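Local coordinates for protein maltose operon transcriptional repressor (Staphylococcus aureus subsp. aureus Mu50, PDB 3HCW) that probably represses transcription of the maltose operon, its C-terminal fragment forming a periplasmic-binding-protein-like domain of the kind that senses small-molecule effectors in LacI-type repressors, at residues G11-G16 with N54-E59; E36-N39 with G44-T47; E174-Y179 with L205-V210. One frame throughout, in Å; residues are numbered along the deposited sequence.

Contact 1: G11-G16 with N54-E59; sequences GLVLKG and NDLMDE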
# COMPACT_ATOMS: atom_id res chain seq x y z
N GLY A 11 -17.88 14.20 3.12
CA GLY A 11 -16.50 14.53 3.47
C GLY A 11 -15.88 13.47 4.37
O GLY A 11 -16.45 13.11 5.40
N LEU A 12 -14.72 12.96 3.98
CA LEU A 12 -14.03 11.94 4.76
C LEU A 12 -12.76 12.52 5.41
O LEU A 12 -11.76 12.75 4.73
CB LEU A 12 -13.68 10.75 3.86
CG LEU A 12 -14.78 10.30 2.88
CD1 LEU A 12 -14.26 9.22 1.97
CD2 LEU A 12 -16.07 9.84 3.56
N VAL A 13 -12.81 12.76 6.72
CA VAL A 13 -11.66 13.32 7.46
C VAL A 13 -10.58 12.30 7.85
O VAL A 13 -10.81 11.41 8.67
CB VAL A 13 -12.10 14.12 8.71
CG1 VAL A 13 -10.91 14.91 9.28
CG2 VAL A 13 -13.23 15.07 8.37
N LEU A 14 -9.40 12.48 7.27
CA LEU A 14 -8.22 11.66 7.55
C LEU A 14 -7.33 12.29 8.63
O LEU A 14 -7.41 13.50 8.89
CB LEU A 14 -7.40 11.48 6.27
CG LEU A 14 -7.48 10.24 5.36
CD1 LEU A 14 -6.54 9.16 5.87
CD2 LEU A 14 -8.89 9.70 5.19
N LYS A 15 -6.48 11.46 9.23
CA LYS A 15 -5.50 11.87 10.24
C LYS A 15 -4.35 12.68 9.62
O LYS A 15 -3.94 13.72 10.15
CB LYS A 15 -4.96 10.62 10.95
CG LYS A 15 -4.08 10.86 12.17
CD LYS A 15 -3.09 9.69 12.37
CE LYS A 15 -3.79 8.38 12.72
NZ LYS A 15 -2.85 7.23 12.79
N GLY A 16 -3.84 12.19 8.48
CA GLY A 16 -2.77 12.86 7.73
C GLY A 16 -2.69 12.41 6.28
O GLY A 16 -3.44 11.54 5.84
N ASN A 54 -3.84 22.09 12.69
CA ASN A 54 -4.31 23.45 12.43
C ASN A 54 -4.84 23.62 11.01
O ASN A 54 -5.85 24.29 10.79
CB ASN A 54 -3.21 24.47 12.74
CG ASN A 54 -2.83 24.50 14.21
OD1 ASN A 54 -1.65 24.47 14.55
ND2 ASN A 54 -3.83 24.54 15.09
N ASP A 55 -4.16 22.98 10.06
CA ASP A 55 -4.57 22.96 8.66
C ASP A 55 -5.82 22.09 8.42
O ASP A 55 -6.63 22.40 7.55
CB ASP A 55 -3.42 22.48 7.77
CG ASP A 55 -2.32 23.53 7.59
OD1 ASP A 55 -2.53 24.70 7.99
OD2 ASP A 55 -1.25 23.18 7.05
N LEU A 56 -5.97 21.02 9.20
CA LEU A 56 -7.13 20.13 9.09
C LEU A 56 -8.36 20.78 9.70
O LEU A 56 -9.48 20.54 9.25
CB LEU A 56 -6.85 18.76 9.74
CG LEU A 56 -7.77 17.55 9.50
CD1 LEU A 56 -7.57 16.92 8.12
CD2 LEU A 56 -7.53 16.50 10.57
N MET A 57 -8.15 21.61 10.72
CA MET A 57 -9.22 22.44 11.26
C MET A 57 -9.66 23.50 10.25
O MET A 57 -10.84 23.82 10.14
CB MET A 57 -8.81 23.09 12.58
CG MET A 57 -8.93 22.17 13.78
SD MET A 57 -8.82 23.01 15.37
CE MET A 57 -10.54 23.46 15.65
N ASP A 58 -8.69 24.02 9.50
CA ASP A 58 -8.97 25.00 8.46
C ASP A 58 -9.75 24.40 7.30
O ASP A 58 -10.80 24.93 6.92
CB ASP A 58 -7.67 25.65 7.96
CG ASP A 58 -7.10 26.66 8.94
OD1 ASP A 58 -7.85 27.11 9.84
OD2 ASP A 58 -5.91 27.01 8.81
N GLU A 59 -9.26 23.28 6.77
CA GLU A 59 -9.84 22.70 5.56
C GLU A 59 -11.18 21.99 5.75
O GLU A 59 -11.97 21.91 4.81
CB GLU A 59 -8.82 21.82 4.81
CG GLU A 59 -8.84 20.34 5.08
CD GLU A 59 -8.59 19.55 3.81
OE1 GLU A 59 -7.60 18.78 3.74
OE2 GLU A 59 -9.37 19.71 2.85
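Leu56 of helix 53-65 reaches across to the end of strand 9-13, where it meets Val13 and the backbone of Leu14. From its CB the side chain runs with CG anti to the backbone N (chi1 -167°), which carries the branch point away from the helix and toward the strand. CG is already in contact, 4.1 Å from Val13 CG1. The fork then places both methyls near the same carbonyl: Leu56 CD2 lies 3.4 Å from Leu14 O, and Leu56 CD1 lies 3.5 Å from Leu14 O. Both also reach Val13, with CD2 at 4.0 Å from Val13 CG1. Beta-branched valine suits a strand and offers a compact methyl here; leucine has the length to bridge from the helix. Side chains alternate along the strand: Leu12 packs on Leu31 and Ile34 of helix 25-39, whereas Val13 serves helix 53-65, so the two helices cover different faces of the sheet. Leu14 N is hydrogen-bonded to Thr48 OG1. Beyond Leu14, Lys15 makes a cation-pi contact with Phe143, which belongs to the loop after strand 133-139. The contact is van der Waals throughout: apolar where Leu56 meets Val13 CG1, and without a hydrogen bond where the leucine methyls lie against the carbonyl oxygen of Leu14. Such non-directional contacts set the helix against the strand end without fixing a precise orientation.

Contact 2: E36-N39 with G44-T47; sequences ETCN and GTQT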
# COMPACT_ATOMS: atom_id res chain seq x y z
N GLU A 36 -17.29 2.97 -2.46
CA GLU A 36 -18.11 2.09 -3.29
C GLU A 36 -19.56 2.02 -2.80
O GLU A 36 -20.48 2.00 -3.62
CB GLU A 36 -17.48 0.69 -3.45
CG GLU A 36 -17.65 -0.27 -2.28
CD GLU A 36 -16.57 -1.34 -2.23
OE1 GLU A 36 -16.15 -1.72 -1.12
OE2 GLU A 36 -16.14 -1.80 -3.31
N THR A 37 -19.77 2.05 -1.49
CA THR A 37 -21.10 2.07 -0.89
C THR A 37 -21.81 3.39 -1.21
O THR A 37 -22.93 3.37 -1.72
CB THR A 37 -21.01 1.84 0.64
OG1 THR A 37 -20.59 0.49 0.87
CG2 THR A 37 -22.36 2.10 1.36
N CYS A 38 -21.15 4.50 -0.93
CA CYS A 38 -21.62 5.83 -1.30
C CYS A 38 -21.95 5.96 -2.79
O CYS A 38 -22.99 6.51 -3.14
CB CYS A 38 -20.59 6.89 -0.90
SG CYS A 38 -20.50 7.18 0.88
N ASN A 39 -21.08 5.42 -3.65
CA ASN A 39 -21.25 5.52 -5.11
C ASN A 39 -22.38 4.63 -5.65
O ASN A 39 -22.85 4.84 -6.77
CB ASN A 39 -19.94 5.20 -5.86
CG ASN A 39 -18.83 6.23 -5.61
OD1 ASN A 39 -17.68 5.98 -5.98
ND2 ASN A 39 -19.15 7.37 -4.99
N GLY A 44 -21.21 11.10 -3.74
CA GLY A 44 -19.78 11.25 -4.00
C GLY A 44 -19.05 11.37 -2.68
O GLY A 44 -19.67 11.51 -1.63
N THR A 45 -17.72 11.29 -2.73
CA THR A 45 -16.88 11.41 -1.53
C THR A 45 -15.76 12.41 -1.74
O THR A 45 -15.31 12.62 -2.87
CB THR A 45 -16.26 10.05 -1.09
OG1 THR A 45 -15.29 9.62 -2.05
CG2 THR A 45 -17.32 8.97 -0.91
N GLN A 46 -15.30 13.03 -0.65
CA GLN A 46 -14.22 14.00 -0.71
C GLN A 46 -13.28 13.86 0.49
O GLN A 46 -13.59 14.31 1.61
CB GLN A 46 -14.78 15.42 -0.81
CG GLN A 46 -13.78 16.46 -1.30
CD GLN A 46 -14.20 17.88 -0.95
OE1 GLN A 46 -15.32 18.30 -1.24
NE2 GLN A 46 -13.30 18.62 -0.31
N THR A 47 -12.15 13.21 0.24
CA THR A 47 -11.12 12.92 1.22
C THR A 47 -10.27 14.15 1.53
O THR A 47 -9.71 14.76 0.61
CB THR A 47 -10.19 11.80 0.68
OG1 THR A 47 -10.97 10.68 0.23
CG2 THR A 47 -9.20 11.33 1.73
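Cys38 of helix 25-39 packs against Thr45 of strand 44-47, and this is the close-fitting, more buried half of the contact. Thr45 CG2 sits 3.9 Å from Cys38 CB and 4.1 Å from Cys38 SG, so a single methyl meets both atoms of the short cysteine side chain. With OG1 between the backbone N and the carbonyl carbon (chi1 68°), Thr45 presents this methyl, rather than its hydroxyl, to the cysteine. A small, weakly polar residue suits a place where a helix side chain meets a strand methyl so closely, and a beta-branched one suits the strand. The other half is looser and faces solvent. Asn39 ND2 comes only to 4.1 Å from Gly44 CA, brushing past a residue without a side chain; the amide nitrogen is spent on a hydrogen bond to Tyr43 O in the connecting turn, and a short polar amide suits this solvent-facing place. The contact thus closes the second half of a beta-alpha-beta unit, in which helix 25-39 links the parallel neighbours 9-13 and 44-47. Cys38 also touches Ile10 of strand 9-13, while on the helix's other flank Glu36 forms a salt bridge with Arg248 of helix 247-263.

Contact 3: E174-Y179 with L205-V210; sequences EVILNY and LAILSV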
# COMPACT_ATOMS: atom_id res chain seq x y z
N GLU A 174 16.61 5.12 12.64
CA GLU A 174 17.57 5.37 13.72
C GLU A 174 16.96 5.12 15.10
O GLU A 174 17.58 4.46 15.94
CB GLU A 174 18.10 6.81 13.62
CG GLU A 174 19.19 7.17 14.65
CD GLU A 174 19.33 8.67 14.86
OE1 GLU A 174 19.77 9.37 13.92
OE2 GLU A 174 19.02 9.15 15.98
N VAL A 175 15.74 5.62 15.30
CA VAL A 175 15.07 5.50 16.60
C VAL A 175 14.71 4.06 16.94
O VAL A 175 14.98 3.61 18.05
CB VAL A 175 13.85 6.45 16.71
CG1 VAL A 175 13.26 6.41 18.10
CG2 VAL A 175 14.26 7.87 16.39
N ILE A 176 14.11 3.34 15.98
CA ILE A 176 13.78 1.92 16.13
C ILE A 176 15.05 1.11 16.40
O ILE A 176 15.09 0.31 17.34
CB ILE A 176 13.09 1.30 14.86
CG1 ILE A 176 11.90 2.13 14.36
CG2 ILE A 176 12.72 -0.17 15.12
CD1 ILE A 176 10.60 1.93 15.08
N LEU A 177 16.08 1.35 15.58
CA LEU A 177 17.39 0.70 15.72
C LEU A 177 17.96 0.82 17.13
O LEU A 177 18.44 -0.18 17.67
CB LEU A 177 18.41 1.24 14.69
CG LEU A 177 19.87 0.74 14.72
CD1 LEU A 177 20.00 -0.80 14.60
CD2 LEU A 177 20.71 1.43 13.63
N ASN A 178 17.87 2.01 17.72
CA ASN A 178 18.38 2.22 19.07
C ASN A 178 17.63 1.39 20.11
O ASN A 178 18.25 0.80 20.99
CB ASN A 178 18.34 3.71 19.44
CG ASN A 178 18.70 3.96 20.89
OD1 ASN A 178 19.86 3.84 21.28
ND2 ASN A 178 17.70 4.30 21.70
N TYR A 179 16.31 1.35 19.98
CA TYR A 179 15.47 0.53 20.86
C TYR A 179 15.77 -0.97 20.74
O TYR A 179 15.82 -1.66 21.74
CB TYR A 179 13.98 0.80 20.63
CG TYR A 179 13.48 2.10 21.19
CD1 TYR A 179 13.64 2.42 22.55
CD2 TYR A 179 12.81 3.01 20.39
CE1 TYR A 179 13.18 3.62 23.06
CE2 TYR A 179 12.34 4.22 20.90
CZ TYR A 179 12.53 4.52 22.23
OH TYR A 179 12.05 5.71 22.73
N LEU A 205 6.50 -3.36 9.78
CA LEU A 205 7.43 -3.58 8.68
C LEU A 205 8.78 -2.90 8.90
O LEU A 205 9.80 -3.42 8.49
CB LEU A 205 6.83 -3.15 7.35
CG LEU A 205 5.66 -3.94 6.75
CD1 LEU A 205 5.16 -3.22 5.51
CD2 LEU A 205 6.02 -5.38 6.41
N ALA A 206 8.76 -1.73 9.56
CA ALA A 206 9.99 -1.04 9.93
C ALA A 206 10.74 -1.85 10.99
O ALA A 206 11.96 -1.94 10.94
CB ALA A 206 9.69 0.37 10.45
N ILE A 207 9.99 -2.42 11.94
CA ILE A 207 10.57 -3.28 12.97
C ILE A 207 11.30 -4.49 12.35
O ILE A 207 12.44 -4.76 12.72
CB ILE A 207 9.50 -3.80 14.00
CG1 ILE A 207 8.56 -2.69 14.51
CG2 ILE A 207 10.17 -4.54 15.16
CD1 ILE A 207 9.22 -1.60 15.36
N LEU A 208 10.65 -5.19 11.42
CA LEU A 208 11.23 -6.38 10.78
C LEU A 208 12.52 -6.03 10.05
O LEU A 208 13.45 -6.83 10.02
CB LEU A 208 10.23 -7.04 9.82
CG LEU A 208 8.87 -7.46 10.42
CD1 LEU A 208 7.88 -7.90 9.35
CD2 LEU A 208 9.02 -8.51 11.49
N SER A 209 12.56 -4.83 9.48
CA SER A 209 13.72 -4.34 8.74
C SER A 209 14.91 -4.15 9.66
O SER A 209 16.03 -4.54 9.32
CB SER A 209 13.38 -3.03 8.04
OG SER A 209 14.42 -2.64 7.15
N VAL A 210 14.66 -3.59 10.84
CA VAL A 210 15.71 -3.39 11.84
C VAL A 210 16.15 -4.74 12.40
O VAL A 210 17.35 -5.00 12.54
CB VAL A 210 15.24 -2.38 12.93
CG1 VAL A 210 16.12 -2.44 14.18
CG2 VAL A 210 15.23 -0.93 12.36
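Helix-helix packing joins Ile176 and Leu177 of helix 173-187 to Ile207 and Val210 of helix 201-213, two neighbours that flank the sheet in the periplasmic-binding-protein-like part of the chain. Locally the axes approach to 9.6 Å and cross at -59°, a steep angle that confines the touching to a few residues. Ile176 is the residue on which the contact centres. Its CG2 methyl lies 3.8 Å from Ile207 CD1 and equally 3.8 Å from Val210 CG2, so it settles between two residues that succeed each other by three along the opposing helix and therefore share a face. Ile207 starts off obliquely, but its chain brings the tip nearer, and the terminal methyls meet at 3.8 Å, Ile176 CD1 against Ile207 CD1, with the two side chains about perpendicular. Val210 uses its fork to serve two residues. CG2 goes to Ile176, while CG1, anti to the backbone N (chi1 163°), lies against the main chain of the other helix, 3.7 Å from Leu177 CA. Leu177 adds a looser apolar touch, its CD1 standing 4.2 Å from Val210 CG1. Branched aliphatic residues suit this place because their methyls pack against one another without needing polar partners, and valine is short enough to let a backbone come close. On the sheet side, Ile176 also touches Thr169 of strand 163-169, and Arg173, just before 174-179, hydrogen-bonds Ser209 OG. That hydroxyl also bonds Ala236 O of the second subunit, whose Ile235 packs on Leu205 and Ser209, so helix 201-213 lies between helix 173-187 and the dimer partner.

From the N terminus, strand 9-13 opens contact 1; the chain then runs through helix 25-39 and turns into strand 44-47, so that contact 2 closes a short loop. Contact 1 closes afterwards, at helix 53-65, so contact 2 nests inside it. The two touch through the paired strands (Leu12 N to Gln46 O 3.0 Å, a probable hydrogen bond) and tie helices 25-39 and 53-65 to one edge of the sheet. Contact 3 follows in series, closing the loop from helix 173-187 through strand 194-198 to helix 201-213, its nearest atoms about 14 Å from contact 1. Across the chain's centre from contact 2, it joins two helices near the other end of the sheet.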